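Local coordinates for putative sugar binding protein (Bacteroides vulgatus ATCC 8482, PDB 3KEZ), which probably binds sugars at the bacterial outer membrane as a SusD-family nutrient-binding lipoprotein, and carries a bound calcium ion, at residues A344-V349 against V402-M407; L130-G135 against Y206-E211; D413-D416 against T422-N425; G52-A57 against C288-L293. All coordinates share one frame; numbering follows the deposited sequence.

Contact 1 (A344-V349 against V402-M407); sequences AAEAAV and VIRNGM
Glu-346 and Arg-404 form a buried, end-on salt bridge between helix 337-350 and the end of helix 398-403, in the helical framework of this SusD-family protein. Along 344-349, Ala-344 faces helix 212-229, with its methyl on Leu-216, and Ala-345 lies on Leu-361 of helix 354-368. Glu-346 follows, its CG anti to the backbone N (chi1 -179°) and its chain extended, which carries the carboxylate straight across to the guanidinium coming from the opposite direction. The two flat groups are nearly coplanar, 4° apart. Glu-346 OE1 accepts from Arg-404 NH2 at 2.8 Å and OE2 from NH1 at 2.8 Å, both through syn lone pairs and both almost straight. Arg-404 NE is paired with Asp-401, so two acids fix the rotation of the guanidinium. With an alanine in place of Glu-346, the buried guanidinium would probably lose one of its two carboxylate partners and be freer to turn. Next, Ala-347 packs on Leu-207 of helix 195-209. On the other segment Gly-406, at positive phi, ends the helix in a Schellman motif. Asn-405 ND2 is hydrogen-bonded to Asp-401 O, and one water donates both to Glu-346 OE2, at 2.5 Å, and to Asn-405 OD1, at 2.7 Å.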
loop_
_atom_site.group_PDB
_atom_site.type_symbol
_atom_site.label_atom_id
_atom_site.label_comp_id
_atom_site.label_asym_id
_atom_site.label_seq_id
_atom_site.Cartn_x
_atom_site.Cartn_y
_atom_site.Cartn_z
ATOM N N ALA A 344 -3.097 9.703 -11.630
ATOM C CA ALA A 344 -3.303 10.404 -12.892
ATOM C C ALA A 344 -2.937 11.878 -12.778
ATOM O O ALA A 344 -2.288 12.417 -13.662
ATOM C CB ALA A 344 -4.751 10.252 -13.395
ATOM N N ALA A 345 -3.263 12.496 -11.636
ATOM C CA ALA A 345 -2.936 13.902 -11.408
ATOM C C ALA A 345 -1.435 14.134 -11.390
ATOM O O ALA A 345 -0.933 15.031 -12.075
ATOM C CB ALA A 345 -3.570 14.409 -10.134
ATOM N N GLU A 346 -0.727 13.299 -10.647
ATOM C CA GLU A 346 0.725 13.371 -10.576
ATOM C C GLU A 346 1.387 13.168 -11.953
ATOM O O GLU A 346 2.203 13.982 -12.388
ATOM C CB GLU A 346 1.276 12.380 -9.546
ATOM C CG GLU A 346 2.791 12.442 -9.425
ATOM C CD GLU A 346 3.390 11.488 -8.368
ATOM O OE1 GLU A 346 2.716 11.097 -7.394
ATOM O OE2 GLU A 346 4.575 11.133 -8.528
ATOM N N ALA A 347 0.972 12.121 -12.659
ATOM C CA ALA A 347 1.528 11.821 -13.980
ATOM C C ALA A 347 1.205 12.932 -14.993
ATOM O O ALA A 347 2.024 13.224 -15.855
ATOM C CB ALA A 347 1.017 10.468 -14.488
ATOM N N ALA A 348 0.021 13.542 -14.886
ATOM C CA ALA A 348 -0.334 14.686 -15.720
ATOM C C ALA A 348 0.621 15.867 -15.472
ATOM O O ALA A 348 1.130 16.479 -16.436
ATOM C CB ALA A 348 -1.785 15.114 -15.477
ATOM N N VAL A 349 0.877 16.169 -14.204
ATOM C CA VAL A 349 1.792 17.259 -13.851
ATOM C C VAL A 349 3.153 16.960 -14.440
ATOM O O VAL A 349 3.762 17.804 -15.113
ATOM C CB VAL A 349 1.930 17.412 -12.330
ATOM C CG1 VAL A 349 3.185 18.332 -11.989
ATOM C CG2 VAL A 349 0.633 18.009 -11.760
ATOM N N VAL A 402 7.311 10.872 -0.392
ATOM C CA VAL A 402 8.323 11.895 -0.251
ATOM C C VAL A 402 9.677 11.382 -0.803
ATOM O O VAL A 402 10.309 12.022 -1.698
ATOM C CB VAL A 402 8.471 12.281 1.233
ATOM C CG1 VAL A 402 9.550 13.351 1.385
ATOM C CG2 VAL A 402 7.132 12.817 1.762
ATOM N N ILE A 403 10.085 10.226 -0.310
ATOM C CA ILE A 403 11.435 9.720 -0.521
ATOM C C ILE A 403 11.659 9.404 -2.017
ATOM O O ILE A 403 12.727 9.687 -2.554
ATOM C CB ILE A 403 11.735 8.491 0.365
ATOM C CG1 ILE A 403 11.848 8.876 1.852
ATOM C CG2 ILE A 403 13.013 7.769 -0.123
ATOM C CD1 ILE A 403 13.019 9.877 2.224
ATOM N N ARG A 404 10.635 8.869 -2.683
ATOM C CA ARG A 404 10.764 8.414 -4.071
ATOM C C ARG A 404 11.004 9.557 -5.022
ATOM O O ARG A 404 11.506 9.379 -6.149
ATOM C CB ARG A 404 9.517 7.628 -4.495
ATOM C CG ARG A 404 8.243 8.438 -4.760
ATOM C CD ARG A 404 7.095 7.463 -5.041
ATOM N NE ARG A 404 5.768 8.067 -4.940
ATOM C CZ ARG A 404 5.191 8.848 -5.859
ATOM N NH1 ARG A 404 5.849 9.263 -6.929
ATOM N NH2 ARG A 404 3.982 9.332 -5.618
ATOM N N ASN A 405 10.564 10.738 -4.592
ATOM C CA ASN A 405 10.701 11.943 -5.373
ATOM C C ASN A 405 11.947 12.751 -5.045
ATOM O O ASN A 405 12.075 13.912 -5.480
ATOM C CB ASN A 405 9.415 12.777 -5.224
ATOM C CG ASN A 405 8.276 12.186 -5.984
ATOM O OD1 ASN A 405 8.367 12.019 -7.200
ATOM N ND2 ASN A 405 7.194 11.865 -5.295
ATOM N N GLY A 406 12.881 12.160 -4.316
ATOM C CA GLY A 406 14.082 12.878 -3.891
ATOM C C GLY A 406 13.818 14.056 -2.972
ATOM O O GLY A 406 14.605 15.018 -2.896
HETATM N N MSE A 407 12.716 13.969 -2.240
HETATM C CA MSE A 407 12.389 14.967 -1.285
HETATM C C MSE A 407 12.840 14.522 0.100
HETATM O O MSE A 407 13.116 13.341 0.328
HETATM C CB MSE A 407 10.899 15.270 -1.338
HETATM C CG MSE A 407 10.468 15.891 -2.644
HETATM SE SE MSE A 407 8.554 15.917 -2.753
HETATM C CE MSE A 407 8.317 16.870 -4.353
HETATM O O HOH W 1 6.758 12.114 -9.352
#

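Contact 2 (L130-G135 against Y206-E211); sequences LTRIFG and YLYKGE
Arg-132 reaches from the last turn of helix 109-134 to Tyr-208, near the end of helix 195-209, joining two helices through one side chain from each, an arrangement consistent with the TPR-like helical part of a SusD-family protein. From CB, which points toward the opposing segment, the arginine sets CG between the backbone N and the carbonyl carbon (chi1 64°) and then runs extended as far as NE. CD is the first atom to arrive, lying 4.0 Å from Tyr-208 CE2. CZ stands 4.2 Å from the phenol oxygen, Tyr-208 OH, and NH1 closes on that same oxygen. NH2 turns instead to Asp-129, one turn back on its own helix, in a salt bridge that is the stronger polar tie of this guanidinium, although Arg-204 brings a like charge close to it. The tyrosine ring lies edge-to-face with Phe-128 and touches Tyr-400 of helix 398-403, a residue that Arg-132 also touches. After Tyr-208 and Lys-209, helix 195-209 ends at Gly-210 in a Schellman motif. Guanidinium and ring planes stand 58° apart. Arg-132 NH1 donates to Tyr-208 OH at 2.9 Å with a bent N-H...O angle of 135°, the oxygen lying in the guanidinium plane.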
loop_
_atom_site.group_PDB
_atom_site.type_symbol
_atom_site.label_atom_id
_atom_site.label_comp_id
_atom_site.label_asym_id
_atom_site.label_seq_id
_atom_site.Cartn_x
_atom_site.Cartn_y
_atom_site.Cartn_z
ATOM N N LEU A 130 8.623 -5.815 -1.302
ATOM C CA LEU A 130 9.967 -6.187 -0.872
ATOM C C LEU A 130 10.968 -5.138 -1.396
ATOM O O LEU A 130 11.865 -4.737 -0.692
ATOM C CB LEU A 130 10.377 -7.596 -1.345
ATOM C CG LEU A 130 9.822 -8.828 -0.609
ATOM C CD1 LEU A 130 10.003 -10.078 -1.472
ATOM C CD2 LEU A 130 10.513 -9.019 0.720
ATOM N N THR A 131 10.789 -4.688 -2.619
ATOM C CA THR A 131 11.774 -3.806 -3.240
ATOM C C THR A 131 11.770 -2.427 -2.597
ATOM O O THR A 131 12.813 -1.862 -2.343
ATOM C CB THR A 131 11.518 -3.745 -4.765
ATOM O OG1 THR A 131 11.632 -5.068 -5.316
ATOM C CG2 THR A 131 12.532 -2.805 -5.475
ATOM N N ARG A 132 10.597 -1.887 -2.291
ATOM C CA ARG A 132 10.545 -0.570 -1.641
ATOM C C ARG A 132 10.919 -0.580 -0.151
ATOM O O ARG A 132 11.446 0.426 0.381
ATOM C CB ARG A 132 9.227 0.156 -1.900
ATOM C CG ARG A 132 7.997 -0.445 -1.361
ATOM C CD ARG A 132 6.797 0.344 -1.869
ATOM N NE ARG A 132 5.567 -0.239 -1.370
ATOM C CZ ARG A 132 4.389 0.366 -1.273
ATOM N NH1 ARG A 132 4.220 1.633 -1.637
ATOM N NH2 ARG A 132 3.364 -0.312 -0.769
ATOM N N ILE A 133 10.712 -1.718 0.499
ATOM C CA ILE A 133 11.066 -1.880 1.916
ATOM C C ILE A 133 12.577 -2.054 2.103
ATOM O O ILE A 133 13.140 -1.442 3.014
ATOM C CB ILE A 133 10.278 -3.039 2.612
ATOM C CG1 ILE A 133 8.795 -2.696 2.741
ATOM C CG2 ILE A 133 10.858 -3.400 4.054
ATOM C CD1 ILE A 133 7.904 -3.937 3.057
ATOM N N PHE A 134 13.212 -2.856 1.244
ATOM C CA PHE A 134 14.593 -3.287 1.459
ATOM C C PHE A 134 15.635 -2.678 0.499
ATOM O O PHE A 134 16.827 -2.919 0.687
ATOM C CB PHE A 134 14.707 -4.824 1.420
ATOM C CG PHE A 134 13.979 -5.523 2.571
ATOM C CD1 PHE A 134 14.544 -5.592 3.826
ATOM C CD2 PHE A 134 12.716 -6.075 2.373
ATOM C CE1 PHE A 134 13.868 -6.193 4.884
ATOM C CE2 PHE A 134 12.039 -6.723 3.425
ATOM C CZ PHE A 134 12.590 -6.760 4.665
ATOM N N GLY A 135 15.182 -1.923 -0.496
ATOM C CA GLY A 135 16.049 -1.279 -1.491
ATOM C C GLY A 135 15.776 0.203 -1.668
ATOM O O GLY A 135 14.634 0.656 -1.572
ATOM N N TYR A 206 4.748 2.595 -11.952
ATOM C CA TYR A 206 5.308 3.492 -12.965
ATOM C C TYR A 206 5.722 4.859 -12.420
ATOM O O TYR A 206 6.726 5.439 -12.883
ATOM C CB TYR A 206 4.341 3.639 -14.142
ATOM C CG TYR A 206 4.242 2.431 -15.101
ATOM C CD1 TYR A 206 5.382 1.870 -15.675
ATOM C CD2 TYR A 206 3.007 1.987 -15.563
ATOM C CE1 TYR A 206 5.304 0.850 -16.584
ATOM C CE2 TYR A 206 2.913 0.950 -16.526
ATOM C CZ TYR A 206 4.069 0.411 -17.020
ATOM O OH TYR A 206 4.028 -0.565 -17.930
ATOM N N LEU A 207 4.952 5.426 -11.487
ATOM C CA LEU A 207 5.343 6.739 -10.895
ATOM C C LEU A 207 6.650 6.593 -10.174
ATOM O O LEU A 207 7.565 7.426 -10.321
ATOM C CB LEU A 207 4.273 7.263 -9.913
ATOM C CG LEU A 207 2.931 7.679 -10.480
ATOM C CD1 LEU A 207 1.917 7.998 -9.392
ATOM C CD2 LEU A 207 3.182 8.857 -11.403
ATOM N N TYR A 208 6.770 5.545 -9.375
ATOM C CA TYR A 208 8.046 5.314 -8.610
ATOM C C TYR A 208 9.255 5.179 -9.503
ATOM O O TYR A 208 10.356 5.560 -9.122
ATOM C CB TYR A 208 7.996 4.027 -7.770
ATOM C CG TYR A 208 7.285 4.090 -6.443
ATOM C CD1 TYR A 208 6.001 4.568 -6.340
ATOM C CD2 TYR A 208 7.897 3.645 -5.288
ATOM C CE1 TYR A 208 5.348 4.594 -5.147
ATOM C CE2 TYR A 208 7.232 3.674 -4.064
ATOM C CZ TYR A 208 5.955 4.128 -4.005
ATOM O OH TYR A 208 5.256 4.131 -2.812
ATOM N N LYS A 209 9.060 4.585 -10.673
ATOM C CA LYS A 209 10.104 4.466 -11.680
ATOM C C LYS A 209 10.306 5.706 -12.535
ATOM O O LYS A 209 11.230 5.751 -13.295
ATOM C CB LYS A 209 9.827 3.235 -12.572
ATOM C CG LYS A 209 10.952 2.784 -13.425
ATOM C CD LYS A 209 10.594 1.536 -14.161
ATOM C CE LYS A 209 11.742 1.069 -15.016
ATOM N NZ LYS A 209 11.556 1.524 -16.359
ATOM N N GLY A 210 9.452 6.715 -12.419
ATOM C CA GLY A 210 9.556 7.883 -13.293
ATOM C C GLY A 210 9.053 7.676 -14.700
ATOM O O GLY A 210 9.414 8.443 -15.592
ATOM N N GLU A 211 8.237 6.644 -14.918
ATOM C CA GLU A 211 7.634 6.388 -16.248
ATOM C C GLU A 211 6.244 7.026 -16.308
ATOM O O GLU A 211 5.227 6.343 -16.254
ATOM C CB GLU A 211 7.600 4.877 -16.533
ATOM C CG GLU A 211 9.053 4.348 -16.607
ATOM C CD GLU A 211 9.272 3.138 -17.484
ATOM O OE1 GLU A 211 8.434 2.212 -17.533
ATOM O OE2 GLU A 211 10.349 3.105 -18.113
#

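Contact 3 (D413-D416 against T422-N425); sequences DVKD and TKHN
The long loop that joins strand 409-410 to strand 430-431 folds back on itself here, and Asp-413 on its outgoing limb meets His-424 on the returning one. His-424 N donates to Asp-413 OD1 at 3.2 Å, approaching on the syn side but 31° out of the carboxylate plane. The same oxygen lies 3.5 Å from His-424 CB and at the edge of the imidazole, near its plane, 3.8 Å from CD2. Asp-413 brings it there with CG anti to the backbone N (chi1 -151°). Neither limb is helix or strand, so this irregular surface loop is tied across by a side chain gripping a backbone N-H. The other carboxylate oxygen, Asp-413 OD2, receives Lys-415 NZ at 3.2 Å in a weak hydrogen bond that is part of a salt bridge along the same limb. To reach it the lysine bends at chi2 and chi4, and its CE then rests 3.7 Å from Lys-423 CB where the two aliphatic chains cross. Asp-413 probably eases the like charges of the lysines, whose NZ atoms are 4.7 Å apart. The imidazole has its own tie, a hydrogen bond between His-424 ND1 and the hydroxyl of Tyr-68, while Thr-422 OG1 is hydrogen-bonded to Tyr-312 O.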
loop_
_atom_site.group_PDB
_atom_site.type_symbol
_atom_site.label_atom_id
_atom_site.label_comp_id
_atom_site.label_asym_id
_atom_site.label_seq_id
_atom_site.Cartn_x
_atom_site.Cartn_y
_atom_site.Cartn_z
ATOM N N ASP A 413 8.325 19.700 14.899
ATOM C CA ASP A 413 7.870 19.560 16.277
ATOM C C ASP A 413 7.035 20.766 16.655
ATOM O O ASP A 413 7.516 21.677 17.287
ATOM C CB ASP A 413 9.017 19.300 17.261
ATOM C CG ASP A 413 8.556 18.474 18.496
ATOM O OD1 ASP A 413 7.534 17.702 18.435
ATOM O OD2 ASP A 413 9.208 18.634 19.537
ATOM N N VAL A 414 5.799 20.784 16.184
ATOM C CA VAL A 414 4.833 21.820 16.542
ATOM C C VAL A 414 3.829 21.203 17.504
ATOM O O VAL A 414 3.612 19.988 17.479
ATOM C CB VAL A 414 4.099 22.408 15.318
ATOM C CG1 VAL A 414 5.033 23.297 14.538
ATOM C CG2 VAL A 414 3.535 21.301 14.417
ATOM N N LYS A 415 3.259 22.033 18.379
ATOM C CA LYS A 415 2.273 21.570 19.337
ATOM C C LYS A 415 0.866 22.019 18.939
ATOM O O LYS A 415 0.686 22.991 18.202
ATOM C CB LYS A 415 2.600 22.058 20.762
ATOM C CG LYS A 415 3.939 21.555 21.384
ATOM C CD LYS A 415 4.233 20.053 21.132
ATOM C CE LYS A 415 5.474 19.542 21.914
ATOM N NZ LYS A 415 6.778 19.881 21.280
ATOM N N ASP A 416 -0.128 21.284 19.418
ATOM C CA ASP A 416 -1.515 21.675 19.236
ATOM C C ASP A 416 -2.301 21.334 20.491
ATOM O O ASP A 416 -2.217 20.207 20.976
ATOM C CB ASP A 416 -2.106 20.940 18.031
ATOM C CG ASP A 416 -3.393 21.589 17.520
ATOM O OD1 ASP A 416 -4.415 21.569 18.234
ATOM O OD2 ASP A 416 -3.371 22.117 16.391
ATOM N N THR A 422 0.312 14.699 21.869
ATOM C CA THR A 422 1.007 14.263 20.677
ATOM C C THR A 422 2.272 15.092 20.491
ATOM O O THR A 422 2.208 16.303 20.297
ATOM C CB THR A 422 0.114 14.479 19.423
ATOM O OG1 THR A 422 -1.139 13.809 19.585
ATOM C CG2 THR A 422 0.828 14.006 18.134
ATOM N N LYS A 423 3.422 14.451 20.505
ATOM C CA LYS A 423 4.672 15.180 20.309
ATOM C C LYS A 423 5.701 14.205 19.757
ATOM O O LYS A 423 5.667 13.011 20.078
ATOM C CB LYS A 423 5.161 15.820 21.627
ATOM C CG LYS A 423 5.577 14.856 22.710
ATOM C CD LYS A 423 6.141 15.622 23.980
ATOM C CE LYS A 423 7.339 16.559 23.639
ATOM N NZ LYS A 423 8.109 17.119 24.809
ATOM N N HIS A 424 6.614 14.706 18.934
ATOM C CA HIS A 424 7.669 13.839 18.408
ATOM C C HIS A 424 8.603 13.338 19.527
ATOM O O HIS A 424 8.806 14.000 20.553
ATOM C CB HIS A 424 8.429 14.509 17.266
ATOM C CG HIS A 424 7.663 14.534 15.987
ATOM N ND1 HIS A 424 7.462 13.409 15.213
ATOM C CD2 HIS A 424 6.998 15.539 15.374
ATOM C CE1 HIS A 424 6.723 13.730 14.165
ATOM N NE2 HIS A 424 6.439 15.021 14.231
ATOM N N ASN A 425 9.139 12.139 19.353
ATOM C CA ASN A 425 10.111 11.600 20.299
ATOM C C ASN A 425 11.016 10.655 19.531
ATOM O O ASN A 425 10.850 9.443 19.550
ATOM C CB ASN A 425 9.401 10.869 21.452
ATOM C CG ASN A 425 10.350 10.388 22.502
ATOM O OD1 ASN A 425 11.535 10.750 22.520
ATOM N ND2 ASN A 425 9.835 9.586 23.420
#

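Contact 4 (G52-A57 against C288-L293); sequences GDDMQA and CSFYQL
Asp-54 packs against Phe-290 where the loop leading into strand 55-57 meets the first turn of helix 288-295; that strand pairs antiparallel with strand 284-286, which ends just before Thr-287 and the helix. The van der Waals part falls mostly to these two side chains, which cross at about a right angle with carboxylate and ring planes 43° apart. Asp-54 CG lies 3.5 Å from Phe-290 CD1, and Asp-54 O is 3.4 Å from Phe-290 CB. Phe-290 holds CG anti to its own backbone N (chi1 175°), which directs the ring to the aspartate. Charge is supplied from beyond the pair: Asp-54 OD1 forms a salt bridge with Arg-389, and Asp-53 OD1 one with Arg-398. An asparagine at Asp-54 would probably cost Arg-389 its main charged partner here, leaving it the long, weak pairing with Asp-53. Water carries the remaining polar links. One molecule donates to Asp-53 O at 2.8 Å and is hydrogen-bonded to Ser-289 OG; a second, 2.7 Å from Asp-54 OD1, links that oxygen to the same hydroxyl. Gln-56 uses both ends of its amide, NE2 donating to Ala-57 O and to Lys-423 O. Its OE1 accepts from a third water at 2.8 Å, and that water in turn accepts from Cys-288 N at 2.9 Å, at the start of the helix.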
loop_
_atom_site.group_PDB
_atom_site.type_symbol
_atom_site.label_atom_id
_atom_site.label_comp_id
_atom_site.label_asym_id
_atom_site.label_seq_id
_atom_site.Cartn_x
_atom_site.Cartn_y
_atom_site.Cartn_z
ATOM N N GLY A 52 7.092 8.221 8.065
ATOM C CA GLY A 52 6.918 9.544 7.492
ATOM C C GLY A 52 6.856 10.688 8.486
ATOM O O GLY A 52 7.393 10.616 9.607
ATOM N N ASP A 53 6.193 11.751 8.045
ATOM C CA ASP A 53 5.995 12.976 8.808
ATOM C C ASP A 53 4.563 13.251 9.301
ATOM O O ASP A 53 4.374 14.211 10.063
ATOM C CB ASP A 53 6.505 14.202 7.999
ATOM C CG ASP A 53 5.869 14.328 6.630
ATOM O OD1 ASP A 53 5.291 13.347 6.133
ATOM O OD2 ASP A 53 6.014 15.409 6.011
ATOM N N ASP A 54 3.595 12.421 8.889
ATOM C CA ASP A 54 2.163 12.711 9.092
ATOM C C ASP A 54 1.501 11.839 10.156
ATOM O O ASP A 54 0.468 12.219 10.715
ATOM C CB ASP A 54 1.409 12.647 7.786
ATOM C CG ASP A 54 1.749 13.782 6.838
ATOM O OD1 ASP A 54 2.305 14.806 7.291
ATOM O OD2 ASP A 54 1.369 13.688 5.626
HETATM N N MSE A 55 2.176 10.746 10.514
HETATM C CA MSE A 55 1.792 9.854 11.614
HETATM C C MSE A 55 3.019 9.468 12.416
HETATM O O MSE A 55 4.150 9.535 11.923
HETATM C CB MSE A 55 1.060 8.595 11.095
HETATM C CG MSE A 55 -0.200 8.952 10.301
HETATM SE SE MSE A 55 -1.341 7.438 10.096
HETATM C CE MSE A 55 -1.759 7.262 11.947
ATOM N N GLN A 56 2.787 9.062 13.663
ATOM C CA GLN A 56 3.869 8.694 14.557
ATOM C C GLN A 56 3.382 7.602 15.479
ATOM O O GLN A 56 2.186 7.436 15.637
ATOM C CB GLN A 56 4.279 9.899 15.401
ATOM C CG GLN A 56 3.143 10.576 16.161
ATOM C CD GLN A 56 3.647 11.638 17.053
ATOM O OE1 GLN A 56 3.692 12.801 16.681
ATOM N NE2 GLN A 56 4.084 11.247 18.240
ATOM N N ALA A 57 4.313 6.897 16.114
ATOM C CA ALA A 57 3.991 6.074 17.277
ATOM C C ALA A 57 3.511 6.976 18.397
ATOM O O ALA A 57 4.043 8.083 18.603
ATOM C CB ALA A 57 5.198 5.302 17.745
ATOM N N CYS A 288 1.071 16.419 14.987
ATOM C CA CYS A 288 0.475 17.762 15.062
ATOM C C CYS A 288 0.539 18.523 13.751
ATOM O O CYS A 288 -0.416 19.214 13.365
ATOM C CB CYS A 288 1.154 18.578 16.144
ATOM S SG CYS A 288 0.806 17.935 17.816
ATOM N N SER A 289 1.686 18.444 13.091
ATOM C CA SER A 289 1.857 19.114 11.800
ATOM C C SER A 289 0.826 18.629 10.763
ATOM O O SER A 289 0.310 19.436 9.992
ATOM C CB SER A 289 3.281 18.948 11.240
ATOM O OG SER A 289 3.694 17.590 11.111
ATOM N N PHE A 290 0.505 17.333 10.758
ATOM C CA PHE A 290 -0.486 16.843 9.801
ATOM C C PHE A 290 -1.909 17.315 10.188
ATOM O O PHE A 290 -2.685 17.716 9.333
ATOM C CB PHE A 290 -0.494 15.332 9.671
ATOM C CG PHE A 290 -1.595 14.837 8.769
ATOM C CD1 PHE A 290 -1.467 14.935 7.406
ATOM C CD2 PHE A 290 -2.764 14.326 9.286
ATOM C CE1 PHE A 290 -2.482 14.477 6.561
ATOM C CE2 PHE A 290 -3.774 13.912 8.468
ATOM C CZ PHE A 290 -3.624 13.979 7.081
ATOM N N TYR A 291 -2.231 17.251 11.476
ATOM C CA TYR A 291 -3.502 17.807 11.958
ATOM C C TYR A 291 -3.664 19.279 11.561
ATOM O O TYR A 291 -4.725 19.682 11.064
ATOM C CB TYR A 291 -3.630 17.620 13.464
ATOM C CG TYR A 291 -4.925 18.111 14.053
ATOM C CD1 TYR A 291 -6.146 17.741 13.508
ATOM C CD2 TYR A 291 -4.927 18.970 15.147
ATOM C CE1 TYR A 291 -7.334 18.177 14.042
ATOM C CE2 TYR A 291 -6.120 19.431 15.697
ATOM C CZ TYR A 291 -7.310 19.029 15.144
ATOM O OH TYR A 291 -8.456 19.483 15.670
ATOM N N GLN A 292 -2.602 20.072 11.749
ATOM C CA GLN A 292 -2.636 21.489 11.368
ATOM C C GLN A 292 -2.788 21.724 9.857
ATOM O O GLN A 292 -3.574 22.592 9.444
ATOM C CB GLN A 292 -1.447 22.223 11.936
ATOM C CG GLN A 292 -1.587 22.304 13.461
ATOM C CD GLN A 292 -0.417 22.950 14.150
ATOM O OE1 GLN A 292 0.633 23.217 13.540
ATOM N NE2 GLN A 292 -0.568 23.164 15.459
ATOM N N LEU A 293 -2.083 20.942 9.047
ATOM C CA LEU A 293 -2.274 20.945 7.582
ATOM C C LEU A 293 -3.719 20.618 7.209
ATOM O O LEU A 293 -4.319 21.291 6.359
ATOM C CB LEU A 293 -1.290 19.950 6.920
ATOM C CG LEU A 293 -1.542 19.186 5.593
ATOM C CD1 LEU A 293 -0.336 18.369 5.291
ATOM C CD2 LEU A 293 -2.704 18.234 5.606
HETATM O O HOH W 2 5.734 15.966 11.830
HETATM O O HOH W 3 3.128 16.943 8.809
HETATM O O HOH W 4 3.427 15.561 16.503
#

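From the N terminus, 52-57 comes first and waits until 288-293 to close contact 4, the longest of the four loops, which joins strand 55-57 to helix 288-295. Contact 2 opens and closes wholly within that loop, tying helix 109-134 to helix 195-209. Contact 1 follows in series, linking helix 337-350 to helix 398-403, and contact 3 closes a short loop, five residues between its segments, within the connection from strand 409-410 to strand 430-431. Contacts 1 and 2 abut: Arg-404 CD packs 3.4 Å from Tyr-208 CD1. Contacts 3 and 4 also meet, with Asp-416 OD2 probably hydrogen-bonded to Gln-292 NE2 at 3.1 Å. The centres of contacts 2 and 3 lie about 30 Å apart.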